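Local coordinates for protein condensin complex subunit 3 (Schizosaccharomyces pombe, PDB 5OQR) that serves as a regulatory subunit of condensin, the complex required to convert interphase chromatin into mitotic-like condensed chromosomes, at residues A[80-85]-A[106-111]; A[136-141]-A[169-174]; A[162-167]-A[181-186]; A[195-200]-A[207-212]; A[233-238]-A[244-249]. All blocks are in the same frame, centred on the assembly; numbering follows the deposited sequence.

Interaction 1: A[80-85]-A[106-111]; sequences PILKHI and RVVNCV
Ile81 and Val107 reach toward each other and meet tip to tip, and this is the tight part of the contact. The touching atoms are both branch methyls: Ile81 CG2 lies 3.8 Å from Val107 CG1. On Ile81 the longer branch swings anti to the backbone N (chi1 -173°), which leaves CG2 between that N and the carbonyl carbon, on the side that looks at Val107. Leu82 packs less closely. Its two methyls divide the facing segment between them, CD2 at 4.5 Å from Val107 CB and CD1 at 4.4 Å from Val108 CB. The backbones stay well apart, with 7.8 Å between the CA atoms of Leu82 and Val108, so the side chains alone bridge the gap, and they do it entirely with aliphatic carbon. Away from this buried patch the character changes. Lys83 and Asn109 are exposed, and a type I beta turn from Val108 to Val111 leads the second segment off into loop. Both segments belong to HEAT repeat 2, so the patch joins helix 78-86 to helix 94-108 within one unit of the helical solenoid. Around it, Ile81 also packs on Leu38 and Leu41 of helix 33-42, while Leu82 touches Ile104 of helix 94-108 and Leu118 and Leu122 of helix 116-129.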
# COMPACT_ATOMS: atom_id res chain seq x y z
N PRO A 80 -38.47 31.77 -0.44
CA PRO A 80 -39.28 31.39 -1.61
C PRO A 80 -38.53 30.53 -2.62
O PRO A 80 -39.07 29.53 -3.10
CB PRO A 80 -39.68 32.75 -2.20
CG PRO A 80 -39.53 33.72 -1.09
CD PRO A 80 -38.39 33.23 -0.27
N ILE A 81 -37.29 30.90 -2.95
CA ILE A 81 -36.54 30.16 -3.96
C ILE A 81 -36.36 28.71 -3.52
O ILE A 81 -36.46 27.78 -4.33
CB ILE A 81 -35.19 30.85 -4.24
CG1 ILE A 81 -34.48 30.17 -5.42
CG2 ILE A 81 -34.31 30.82 -3.01
CD1 ILE A 81 -33.19 30.86 -5.82
N LEU A 82 -36.08 28.49 -2.23
CA LEU A 82 -35.91 27.13 -1.74
C LEU A 82 -37.24 26.38 -1.74
O LEU A 82 -37.29 25.19 -2.07
CB LEU A 82 -35.31 27.14 -0.34
CG LEU A 82 -33.84 27.56 -0.22
CD1 LEU A 82 -33.41 27.54 1.24
CD2 LEU A 82 -32.93 26.66 -1.04
N LYS A 83 -38.33 27.06 -1.37
CA LYS A 83 -39.64 26.42 -1.40
C LYS A 83 -40.02 26.01 -2.81
O LYS A 83 -40.64 24.96 -3.02
CB LYS A 83 -40.69 27.35 -0.80
CG LYS A 83 -40.60 27.51 0.71
CD LYS A 83 -41.89 28.05 1.28
CE LYS A 83 -42.98 26.98 1.31
NZ LYS A 83 -44.33 27.55 1.05
N HIS A 84 -39.68 26.84 -3.80
CA HIS A 84 -40.03 26.52 -5.18
C HIS A 84 -39.22 25.35 -5.71
O HIS A 84 -39.76 24.49 -6.42
CB HIS A 84 -39.83 27.75 -6.07
CG HIS A 84 -39.91 27.45 -7.54
ND1 HIS A 84 -41.08 27.53 -8.25
CD2 HIS A 84 -38.96 27.06 -8.42
CE1 HIS A 84 -40.85 27.20 -9.51
NE2 HIS A 84 -39.57 26.92 -9.64
N ILE A 85 -37.93 25.29 -5.38
CA ILE A 85 -37.04 24.32 -5.99
C ILE A 85 -37.04 22.98 -5.26
O ILE A 85 -36.72 21.95 -5.88
CB ILE A 85 -35.61 24.88 -6.07
CG1 ILE A 85 -35.62 26.24 -6.77
CG2 ILE A 85 -34.69 23.92 -6.82
CD1 ILE A 85 -34.35 27.00 -6.58
N ARG A 106 -25.98 25.72 -3.06
CA ARG A 106 -25.31 27.02 -3.11
C ARG A 106 -26.15 28.11 -2.46
O ARG A 106 -25.60 28.99 -1.78
CB ARG A 106 -25.00 27.39 -4.56
CG ARG A 106 -24.13 26.38 -5.29
CD ARG A 106 -23.55 26.99 -6.55
NE ARG A 106 -22.84 26.01 -7.37
CZ ARG A 106 -22.23 26.30 -8.52
NH1 ARG A 106 -21.61 25.34 -9.20
NH2 ARG A 106 -22.24 27.54 -8.99
N VAL A 107 -27.47 28.08 -2.65
CA VAL A 107 -28.30 29.19 -2.19
C VAL A 107 -28.43 29.18 -0.67
O VAL A 107 -28.30 30.22 -0.02
CB VAL A 107 -29.67 29.14 -2.88
CG1 VAL A 107 -30.55 30.29 -2.40
CG2 VAL A 107 -29.51 29.22 -4.39
N VAL A 108 -28.68 28.01 -0.08
CA VAL A 108 -28.80 27.94 1.37
C VAL A 108 -27.52 28.43 2.03
O VAL A 108 -27.57 29.04 3.11
CB VAL A 108 -29.14 26.50 1.83
CG1 VAL A 108 -27.96 25.56 1.61
CG2 VAL A 108 -29.56 26.50 3.29
N ASN A 109 -26.37 28.20 1.40
CA ASN A 109 -25.10 28.66 1.94
C ASN A 109 -25.02 30.17 2.04
O ASN A 109 -24.12 30.68 2.72
CB ASN A 109 -23.95 28.13 1.08
CG ASN A 109 -22.59 28.44 1.67
OD1 ASN A 109 -22.38 28.29 2.87
ND2 ASN A 109 -21.67 28.88 0.82
N CYS A 110 -25.93 30.90 1.39
CA CYS A 110 -25.89 32.36 1.42
C CYS A 110 -26.33 32.95 2.75
O CYS A 110 -26.12 34.14 2.98
CB CYS A 110 -26.77 32.92 0.30
SG CYS A 110 -26.13 32.58 -1.36
N VAL A 111 -26.93 32.14 3.64
CA VAL A 111 -27.33 32.62 4.96
C VAL A 111 -27.68 31.41 5.80
O VAL A 111 -27.96 30.33 5.27
CB VAL A 111 -28.51 33.62 4.85
CG1 VAL A 111 -29.80 32.90 4.47
CG2 VAL A 111 -28.67 34.40 6.14

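Interaction 2: A[136-141]-A[169-174]; sequences IVRLEA and NDPSSE
Arg138 and Asp170 supply the ionic part of this contact. Arg138 NH1 comes to 2.8 Å from Asp170 OD2 in a salt bridge whose hydrogen bond is weak, bent to 128° at the hydrogen. The guanidinium and carboxylate planes differ by 25°. A bend in the arginine chain (chi3 -86°) turns the guanidinium toward the aspartate, and its NE is held as well, by Glu134 O.

The second oxygen of the same carboxylate does a local job. Asp170 OD1 accepts from Ser172 N, an Asx turn ahead of helix 173-182 with Ser172 at the N-cap, though the modelled bond is very short and its detail doubtful. The carboxylate thus faces Arg138 with one oxygen and its own backbone with the other.

Packing contacts are fewer. Pro171 CD sits 3.8 Å from Arg138 NH1, at the guanidinium edge. Leu139 CD1 lies 3.8 Å from Glu174 OE1 and 4.0 Å from Glu174 CB, so the methyl meets carboxylate as well as carbon.

The contact joins HEAT repeat 3 to HEAT repeat 4, setting helix 135-145 against the start of helix 173-182. Val175 touches both Arg138 and Asp170, and on the other flank Ile136 and Glu140 pack on Tyr98 of helix 94-108.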
# COMPACT_ATOMS: atom_id res chain seq x y z
N ILE A 136 -24.04 11.98 -9.99
CA ILE A 136 -24.01 13.44 -9.98
C ILE A 136 -24.97 13.99 -8.95
O ILE A 136 -24.69 15.00 -8.29
CB ILE A 136 -24.30 13.98 -11.40
CG1 ILE A 136 -25.71 13.56 -11.85
CG2 ILE A 136 -23.24 13.49 -12.37
CD1 ILE A 136 -26.10 14.05 -13.23
N VAL A 137 -26.13 13.35 -8.79
CA VAL A 137 -27.11 13.82 -7.82
C VAL A 137 -26.57 13.68 -6.41
O VAL A 137 -26.68 14.60 -5.58
CB VAL A 137 -28.44 13.06 -7.99
CG1 VAL A 137 -29.48 13.54 -6.97
CG2 VAL A 137 -28.97 13.23 -9.41
N ARG A 138 -25.98 12.52 -6.10
CA ARG A 138 -25.40 12.31 -4.78
C ARG A 138 -24.35 13.37 -4.47
O ARG A 138 -24.32 13.94 -3.37
CB ARG A 138 -24.79 10.91 -4.70
CG ARG A 138 -25.82 9.80 -4.62
CD ARG A 138 -25.14 8.44 -4.66
NE ARG A 138 -24.91 8.00 -6.04
CZ ARG A 138 -23.97 7.14 -6.41
NH1 ARG A 138 -23.14 6.62 -5.52
NH2 ARG A 138 -23.85 6.81 -7.69
N LEU A 139 -23.46 13.63 -5.43
CA LEU A 139 -22.41 14.63 -5.23
C LEU A 139 -22.99 15.94 -4.72
O LEU A 139 -22.62 16.43 -3.65
CB LEU A 139 -21.65 14.84 -6.55
CG LEU A 139 -20.23 15.41 -6.46
CD1 LEU A 139 -19.60 15.42 -7.84
CD2 LEU A 139 -20.21 16.81 -5.86
N GLU A 140 -23.92 16.52 -5.48
CA GLU A 140 -24.50 17.80 -5.08
C GLU A 140 -25.41 17.67 -3.87
O GLU A 140 -25.65 18.67 -3.18
CB GLU A 140 -25.28 18.40 -6.26
CG GLU A 140 -24.43 18.66 -7.49
CD GLU A 140 -23.38 19.73 -7.25
OE1 GLU A 140 -23.46 20.42 -6.22
OE2 GLU A 140 -22.48 19.88 -8.11
N ALA A 141 -25.93 16.47 -3.59
CA ALA A 141 -26.85 16.30 -2.48
C ALA A 141 -26.13 16.41 -1.14
O ALA A 141 -26.61 17.07 -0.22
CB ALA A 141 -27.57 14.96 -2.59
N ASN A 169 -18.48 3.86 1.71
CA ASN A 169 -18.93 2.81 0.80
C ASN A 169 -19.37 3.31 -0.57
O ASN A 169 -19.63 2.47 -1.44
CB ASN A 169 -20.10 2.03 1.43
CG ASN A 169 -19.69 1.27 2.67
OD1 ASN A 169 -19.81 1.77 3.79
ND2 ASN A 169 -19.19 0.06 2.47
N ASP A 170 -19.46 4.61 -0.80
CA ASP A 170 -19.93 5.10 -2.09
C ASP A 170 -18.98 4.63 -3.19
O ASP A 170 -17.76 4.79 -3.05
CB ASP A 170 -20.02 6.62 -2.09
CG ASP A 170 -20.64 7.16 -3.37
OD1 ASP A 170 -19.98 7.09 -4.43
OD2 ASP A 170 -21.78 7.65 -3.32
N PRO A 171 -19.49 4.06 -4.29
CA PRO A 171 -18.58 3.58 -5.35
C PRO A 171 -17.97 4.68 -6.20
O PRO A 171 -17.05 4.40 -6.98
CB PRO A 171 -19.49 2.68 -6.20
CG PRO A 171 -20.85 3.24 -6.00
CD PRO A 171 -20.89 3.74 -4.58
N SER A 172 -18.45 5.92 -6.09
CA SER A 172 -17.94 7.03 -6.89
C SER A 172 -16.92 7.82 -6.08
O SER A 172 -17.19 8.19 -4.93
CB SER A 172 -19.08 7.94 -7.34
OG SER A 172 -18.58 9.08 -8.02
N SER A 173 -15.76 8.08 -6.68
CA SER A 173 -14.71 8.81 -5.98
C SER A 173 -15.09 10.27 -5.78
O SER A 173 -14.87 10.83 -4.70
CB SER A 173 -13.40 8.70 -6.76
OG SER A 173 -13.55 9.14 -8.09
N GLU A 174 -15.66 10.91 -6.81
CA GLU A 174 -16.05 12.31 -6.68
C GLU A 174 -17.04 12.51 -5.55
O GLU A 174 -17.01 13.53 -4.85
CB GLU A 174 -16.63 12.82 -8.00
CG GLU A 174 -15.63 12.89 -9.13
CD GLU A 174 -16.23 13.46 -10.40
OE1 GLU A 174 -17.46 13.66 -10.44
OE2 GLU A 174 -15.47 13.70 -11.36

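Interaction 3: A[162-167]-A[181-186]; sequences ILLFLL and LNIEVS
No flat group lies between Leu163, Leu164 and Ile183, which meet purely through aliphatic carbon; the one ring of these segments, Phe165, is turned to other business and meets an aromatic side chain of the second protein chain, their planes at about 25°. The contact itself converges on a single methyl. Ile183 CD1 lies 3.6 Å from Leu164 CD2 and 3.8 Å from Leu163 CB, so it touches the branch end of one leucine and the root of the other. Ile183 gets there by stretching out: CG1 is anti to the backbone N (chi1 -176°) and the chain runs on extended to CD1. The leucine at 164 meets it crosswise, the two side chains standing at about a right angle.

Ile183 belongs to the loop that follows helix 173-182, and its CA is 7.0 Å from that of Leu163. Both segments fall in HEAT repeat 4, and the isoleucine packs on the middle of helix 158-169 just after the chain leaves helix 173-182. Leu163 and Leu167 also pack on Val179 of helix 173-182, and Leu163 and Leu166 also touch Val142 of helix 135-145.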
# COMPACT_ATOMS: atom_id res chain seq x y z
N ILE A 162 -25.02 9.29 8.04
CA ILE A 162 -25.24 9.00 6.62
C ILE A 162 -24.03 9.39 5.79
O ILE A 162 -23.71 8.73 4.80
CB ILE A 162 -26.52 9.71 6.15
CG1 ILE A 162 -27.74 9.10 6.84
CG2 ILE A 162 -26.67 9.63 4.63
CD1 ILE A 162 -28.96 9.97 6.79
N LEU A 163 -23.35 10.47 6.18
CA LEU A 163 -22.18 10.91 5.41
C LEU A 163 -21.01 9.96 5.60
O LEU A 163 -20.33 9.59 4.64
CB LEU A 163 -21.82 12.33 5.82
CG LEU A 163 -22.94 13.35 5.56
CD1 LEU A 163 -22.64 14.67 6.23
CD2 LEU A 163 -23.15 13.54 4.06
N LEU A 164 -20.75 9.54 6.85
CA LEU A 164 -19.77 8.48 7.08
C LEU A 164 -20.06 7.28 6.20
O LEU A 164 -19.14 6.63 5.70
CB LEU A 164 -19.81 8.06 8.55
CG LEU A 164 -19.65 9.13 9.62
CD1 LEU A 164 -19.94 8.54 10.99
CD2 LEU A 164 -18.25 9.73 9.58
N PHE A 165 -21.34 6.99 5.99
CA PHE A 165 -21.74 5.78 5.28
C PHE A 165 -21.40 5.87 3.79
O PHE A 165 -20.93 4.89 3.20
CB PHE A 165 -23.23 5.55 5.50
CG PHE A 165 -23.84 4.52 4.60
CD1 PHE A 165 -24.47 4.90 3.42
CD2 PHE A 165 -23.82 3.18 4.94
CE1 PHE A 165 -25.04 3.96 2.60
CE2 PHE A 165 -24.40 2.23 4.12
CZ PHE A 165 -25.01 2.62 2.94
N LEU A 166 -21.63 7.03 3.18
CA LEU A 166 -21.29 7.20 1.77
C LEU A 166 -19.79 7.38 1.58
O LEU A 166 -19.18 6.74 0.72
CB LEU A 166 -22.04 8.40 1.19
CG LEU A 166 -23.56 8.25 1.10
CD1 LEU A 166 -24.20 9.57 0.74
CD2 LEU A 166 -23.93 7.19 0.07
N LEU A 167 -19.18 8.26 2.38
CA LEU A 167 -17.74 8.44 2.40
C LEU A 167 -17.03 7.10 2.41
O LEU A 167 -15.97 6.94 1.80
CB LEU A 167 -17.34 9.27 3.62
CG LEU A 167 -15.84 9.41 3.90
CD1 LEU A 167 -15.19 10.26 2.83
CD2 LEU A 167 -15.62 10.01 5.28
N LEU A 181 -14.94 16.51 2.03
CA LEU A 181 -14.60 17.93 2.08
C LEU A 181 -15.59 18.77 2.89
O LEU A 181 -15.30 19.94 3.16
CB LEU A 181 -14.51 18.50 0.66
CG LEU A 181 -13.13 18.45 0.01
CD1 LEU A 181 -13.23 18.74 -1.47
CD2 LEU A 181 -12.20 19.46 0.68
N ASN A 182 -16.74 18.21 3.27
CA ASN A 182 -17.76 18.98 3.97
C ASN A 182 -18.24 18.35 5.27
O ASN A 182 -19.02 18.98 5.98
CB ASN A 182 -18.97 19.20 3.06
CG ASN A 182 -18.60 19.83 1.73
OD1 ASN A 182 -18.64 21.05 1.58
ND2 ASN A 182 -18.22 19.00 0.77
N ILE A 183 -17.79 17.14 5.61
CA ILE A 183 -18.22 16.52 6.85
C ILE A 183 -17.54 17.18 8.04
O ILE A 183 -16.46 17.77 7.93
CB ILE A 183 -17.95 15.01 6.82
CG1 ILE A 183 -18.49 14.34 8.09
CG2 ILE A 183 -16.46 14.73 6.67
CD1 ILE A 183 -18.72 12.86 7.94
N GLU A 184 -18.19 17.09 9.20
CA GLU A 184 -17.62 17.67 10.41
C GLU A 184 -16.39 16.89 10.84
O GLU A 184 -16.28 15.68 10.62
CB GLU A 184 -18.66 17.69 11.54
CG GLU A 184 -18.70 16.44 12.42
CD GLU A 184 -19.67 16.57 13.57
OE1 GLU A 184 -20.81 16.04 13.46
OE2 GLU A 184 -19.31 17.20 14.58
N VAL A 185 -15.45 17.59 11.47
CA VAL A 185 -14.20 17.01 11.91
C VAL A 185 -14.27 16.83 13.42
O VAL A 185 -14.29 17.81 14.17
CB VAL A 185 -13.00 17.88 11.51
CG1 VAL A 185 -11.71 17.31 12.06
CG2 VAL A 185 -12.92 18.00 9.99
N SER A 186 -14.31 15.58 13.87
CA SER A 186 -14.34 15.28 15.30
C SER A 186 -13.91 13.83 15.49
O SER A 186 -13.90 13.04 14.55
CB SER A 186 -15.73 15.52 15.90
OG SER A 186 -15.74 15.20 17.28

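Interaction 4: A[195-200]-A[207-212]; sequences ERARDV and CVYARV
Ala197 and Val208 bring their CA atoms to 6.1 Å where segment 195-200 passes beside helix 202-212, a helix that widens into a pi-type turn at 208-212 as Cys207 O takes up both Arg211 N and Val212 N. Val208 CG2 is the methyl that reaches across. It lies anti to its own carbonyl carbon and rests 3.8 Å from Arg196 CB and equally far from Ala197 N, touching both side chain and backbone. Ala197 CB approaches the hydroxyl end of Tyr209, 3.5 Å from OH, and comes to the ring obliquely. A water completes this corner: it donates to Ala197 O at 2.9 Å and accepts from Tyr209 OH at 3.1 Å, lying in the ring plane of the tyrosine. In the alpha solenoid this is a connection between successive helices, the chain turning from helix 190-195 into helix 202-212 and packing back on the latter. The long arm of Arg196 leads away from Val208. Bent at chi2 and chi3, it carries NH2 to Asp199 OD1 in the guanidinium plane, meeting the anti side of the oxygen 34° out of the carboxylate plane; the modelled bond is very short, its detail doubtful. Arg176 of helix 173-182 forms a second salt bridge with that oxygen, while Glu195, a longer partner of Arg196 NH1, also bridges to a basic side chain of the other protein chain.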
# COMPACT_ATOMS: atom_id res chain seq x y z
N GLU A 195 -9.08 6.89 7.15
CA GLU A 195 -9.14 5.74 6.26
C GLU A 195 -9.04 6.16 4.80
O GLU A 195 -8.48 5.43 3.98
CB GLU A 195 -10.44 4.96 6.50
CG GLU A 195 -10.54 3.67 5.70
CD GLU A 195 -11.85 2.95 5.93
OE1 GLU A 195 -12.91 3.61 5.94
OE2 GLU A 195 -11.82 1.71 6.10
N ARG A 196 -9.56 7.35 4.47
CA ARG A 196 -9.49 7.82 3.09
C ARG A 196 -8.05 8.09 2.65
O ARG A 196 -7.78 8.13 1.45
CB ARG A 196 -10.32 9.09 2.91
CG ARG A 196 -11.72 9.04 3.49
CD ARG A 196 -12.38 7.67 3.39
NE ARG A 196 -12.27 7.07 2.06
CZ ARG A 196 -12.59 5.81 1.78
NH1 ARG A 196 -13.04 5.01 2.74
NH2 ARG A 196 -12.46 5.35 0.55
N ALA A 197 -7.13 8.26 3.60
CA ALA A 197 -5.72 8.36 3.25
C ALA A 197 -5.24 7.14 2.48
O ALA A 197 -4.14 7.19 1.91
CB ALA A 197 -4.88 8.54 4.51
N ARG A 198 -6.02 6.06 2.45
CA ARG A 198 -5.74 4.91 1.59
C ARG A 198 -6.83 4.71 0.54
O ARG A 198 -7.00 3.60 0.03
CB ARG A 198 -5.58 3.64 2.44
CG ARG A 198 -4.37 3.66 3.36
CD ARG A 198 -3.06 3.70 2.58
NE ARG A 198 -2.83 2.48 1.82
CZ ARG A 198 -1.83 2.32 0.95
NH1 ARG A 198 -1.70 1.17 0.31
NH2 ARG A 198 -0.98 3.30 0.72
N ASP A 199 -7.57 5.76 0.22
CA ASP A 199 -8.57 5.68 -0.84
C ASP A 199 -7.91 5.25 -2.14
O ASP A 199 -6.71 5.48 -2.37
CB ASP A 199 -9.26 7.03 -1.02
CG ASP A 199 -10.50 6.94 -1.88
OD1 ASP A 199 -11.61 6.86 -1.32
OD2 ASP A 199 -10.36 6.96 -3.13
N VAL A 200 -8.70 4.63 -3.02
CA VAL A 200 -8.15 4.13 -4.27
C VAL A 200 -7.79 5.29 -5.19
O VAL A 200 -6.89 5.18 -6.03
CB VAL A 200 -9.13 3.17 -4.98
CG1 VAL A 200 -8.41 2.39 -6.07
CG2 VAL A 200 -9.77 2.22 -3.99
N CYS A 207 -6.55 14.90 -0.72
CA CYS A 207 -7.46 15.82 -0.03
C CYS A 207 -7.34 15.70 1.48
O CYS A 207 -7.51 16.70 2.19
CB CYS A 207 -8.90 15.56 -0.47
SG CYS A 207 -9.47 16.67 -1.76
N VAL A 208 -7.04 14.50 1.99
CA VAL A 208 -6.96 14.31 3.43
C VAL A 208 -5.83 15.14 4.01
O VAL A 208 -5.97 15.79 5.06
CB VAL A 208 -6.81 12.82 3.78
CG1 VAL A 208 -6.94 12.61 5.28
CG2 VAL A 208 -7.83 11.98 3.04
N TYR A 209 -4.67 15.14 3.34
CA TYR A 209 -3.53 15.91 3.81
C TYR A 209 -3.63 17.38 3.43
O TYR A 209 -3.16 18.24 4.18
CB TYR A 209 -2.23 15.33 3.25
CG TYR A 209 -2.09 13.84 3.43
CD1 TYR A 209 -1.84 13.29 4.68
CD2 TYR A 209 -2.19 12.98 2.34
CE1 TYR A 209 -1.70 11.92 4.84
CE2 TYR A 209 -2.05 11.61 2.50
CZ TYR A 209 -1.81 11.09 3.75
OH TYR A 209 -1.67 9.73 3.91
N ALA A 210 -4.22 17.68 2.28
CA ALA A 210 -4.18 19.04 1.74
C ALA A 210 -5.25 19.94 2.36
O ALA A 210 -5.00 21.13 2.58
CB ALA A 210 -4.33 19.01 0.23
N ARG A 211 -6.43 19.40 2.63
CA ARG A 211 -7.56 20.22 3.06
C ARG A 211 -8.16 19.79 4.39
O ARG A 211 -8.47 20.64 5.22
CB ARG A 211 -8.66 20.21 1.99
CG ARG A 211 -8.17 20.44 0.57
CD ARG A 211 -8.89 21.60 -0.09
NE ARG A 211 -8.44 22.89 0.42
CZ ARG A 211 -8.84 24.07 -0.05
NH1 ARG A 211 -8.37 25.19 0.48
NH2 ARG A 211 -9.72 24.13 -1.04
N VAL A 212 -8.33 18.49 4.61
CA VAL A 212 -9.14 18.03 5.73
C VAL A 212 -8.37 18.11 7.04
O VAL A 212 -8.91 18.51 8.07
CB VAL A 212 -9.66 16.60 5.47
CG1 VAL A 212 -10.69 16.22 6.51
CG2 VAL A 212 -10.24 16.49 4.07
O HOH W 1 -1.56 8.22 1.23

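Interaction 5: A[233-238]-A[244-249]; sequences WGLNDR and KAAADM
Gly234 and Ala246, on the two helices of HEAT repeat 5 (224-235 and 240-257), are the nearest CA pair of segments 233-238 and 244-249, 5.1 Å apart. The orientation is methyl against bare backbone: Ala246 CB points at the other helix and stands 3.5 Å from Gly234 CA, with Gly234 C the next atom it meets. Since glycine offers no side chain, the alanine methyl rests directly on the main chain, and the two helices can lie nearly backbone to backbone. Leu235, one residue along, works the other way round. It sets off along the flank of the partner segment, and it is the torsion (chi1 -52°, CG anti to the carbonyl carbon) that swings the branched end in. CD2 then comes down on the main chain between Ala246 and Ala247, 4.1 Å from the Ala246 methyl. Each helix thus presses a methyl onto the backbone of the other, with the three small residues Gly234, Ala246 and Ala247 making the room. All four touching residues are buried. Beyond them, Tyr209 of helix 202-212 covers Ala246 on one flank, and Leu280 of helix 275-288 packs on Leu235. Trp233 turns its ring away, and its NE1 is hydrogen-bonded to an aromatic side chain of the other protein chain. The nearest backbone atom under the leucine methyl is Ala247 N, 3.8 Å from Leu235 CD2.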
# COMPACT_ATOMS: atom_id res chain seq x y z
N TRP A 233 1.62 6.47 5.98
CA TRP A 233 0.89 6.36 4.72
C TRP A 233 1.25 7.49 3.77
O TRP A 233 1.55 7.26 2.60
CB TRP A 233 -0.62 6.35 4.99
CG TRP A 233 -1.14 5.05 5.52
CD1 TRP A 233 -0.62 3.81 5.31
CD2 TRP A 233 -2.30 4.86 6.35
NE1 TRP A 233 -1.38 2.86 5.95
CE2 TRP A 233 -2.41 3.48 6.60
CE3 TRP A 233 -3.24 5.73 6.91
CZ2 TRP A 233 -3.44 2.95 7.38
CZ3 TRP A 233 -4.25 5.20 7.68
CH2 TRP A 233 -4.34 3.82 7.91
N GLY A 234 1.23 8.73 4.27
CA GLY A 234 1.44 9.87 3.40
C GLY A 234 2.82 9.89 2.77
O GLY A 234 2.96 10.03 1.55
N LEU A 235 3.86 9.75 3.59
CA LEU A 235 5.23 9.89 3.10
C LEU A 235 5.70 8.70 2.27
O LEU A 235 6.72 8.82 1.59
CB LEU A 235 6.18 10.10 4.28
CG LEU A 235 5.78 11.22 5.24
CD1 LEU A 235 6.83 11.36 6.33
CD2 LEU A 235 5.59 12.54 4.51
N ASN A 236 4.98 7.58 2.31
CA ASN A 236 5.30 6.42 1.50
C ASN A 236 4.33 6.23 0.34
O ASN A 236 4.39 5.21 -0.35
CB ASN A 236 5.31 5.16 2.36
CG ASN A 236 6.56 5.05 3.22
OD1 ASN A 236 7.68 5.17 2.72
ND2 ASN A 236 6.37 4.82 4.51
N ASP A 237 3.45 7.20 0.10
CA ASP A 237 2.40 7.02 -0.89
C ASP A 237 2.98 6.85 -2.28
O ASP A 237 4.03 7.40 -2.62
CB ASP A 237 1.44 8.20 -0.86
CG ASP A 237 0.16 7.93 -1.63
OD1 ASP A 237 0.12 8.20 -2.85
OD2 ASP A 237 -0.81 7.43 -1.01
N ARG A 238 2.27 6.08 -3.11
CA ARG A 238 2.76 5.76 -4.45
C ARG A 238 2.63 6.95 -5.39
O ARG A 238 3.40 7.06 -6.35
CB ARG A 238 1.99 4.56 -5.00
CG ARG A 238 2.00 3.34 -4.10
CD ARG A 238 3.29 2.56 -4.24
NE ARG A 238 3.35 1.44 -3.29
CZ ARG A 238 4.17 0.41 -3.40
NH1 ARG A 238 5.02 0.33 -4.42
NH2 ARG A 238 4.15 -0.56 -2.49
N LYS A 244 3.60 14.47 -1.88
CA LYS A 244 4.02 15.86 -1.73
C LYS A 244 3.11 16.61 -0.76
O LYS A 244 3.58 17.46 0.00
CB LYS A 244 4.04 16.55 -3.09
CG LYS A 244 5.24 17.44 -3.33
CD LYS A 244 5.36 18.54 -2.29
CE LYS A 244 6.46 19.52 -2.67
NZ LYS A 244 6.76 20.49 -1.59
N ALA A 245 1.81 16.32 -0.79
CA ALA A 245 0.88 17.00 0.10
C ALA A 245 1.12 16.62 1.55
O ALA A 245 0.99 17.45 2.45
CB ALA A 245 -0.56 16.68 -0.31
N ALA A 246 1.47 15.35 1.80
CA ALA A 246 1.74 14.91 3.16
C ALA A 246 3.04 15.51 3.68
O ALA A 246 3.14 15.87 4.86
CB ALA A 246 1.80 13.39 3.21
N ALA A 247 4.05 15.63 2.81
CA ALA A 247 5.31 16.24 3.22
C ALA A 247 5.14 17.73 3.49
O ALA A 247 5.84 18.28 4.36
CB ALA A 247 6.37 16.02 2.14
N ASP A 248 4.23 18.40 2.78
CA ASP A 248 4.01 19.82 3.02
C ASP A 248 3.25 20.05 4.32
O ASP A 248 3.54 21.00 5.05
CB ASP A 248 3.26 20.44 1.84
CG ASP A 248 4.16 20.75 0.66
OD1 ASP A 248 5.27 20.18 0.59
OD2 ASP A 248 3.77 21.56 -0.20
N MET A 249 2.26 19.20 4.61
CA MET A 249 1.57 19.29 5.89
C MET A 249 2.54 19.08 7.04
O MET A 249 2.43 19.73 8.09
CB MET A 249 0.45 18.25 5.95
CG MET A 249 -0.20 18.07 7.32
SD MET A 249 -1.12 16.53 7.44
CE MET A 249 0.21 15.34 7.37

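How the interactions relate
The five contacts follow one another along the N-terminal part of the solenoid. Interaction 1 stands somewhat apart, its centre 21 Å from that of interaction 2 and 39 Å from that of interaction 5. Interactions 2 and 3 share helix 173-182, one using its start and the other its end, with centres 12 Å apart. Interaction 3 touches interaction 4 where Leu181 CD2 packs 3.8 Å from Arg211 CB. Interactions 4 and 5, 10 Å apart between centres, meet where Arg198 CD lies 3.7 Å from Trp233 CD1. Interactions 2 to 5 all have residues that meet the second protein chain, Asn169 and Arg198 among them.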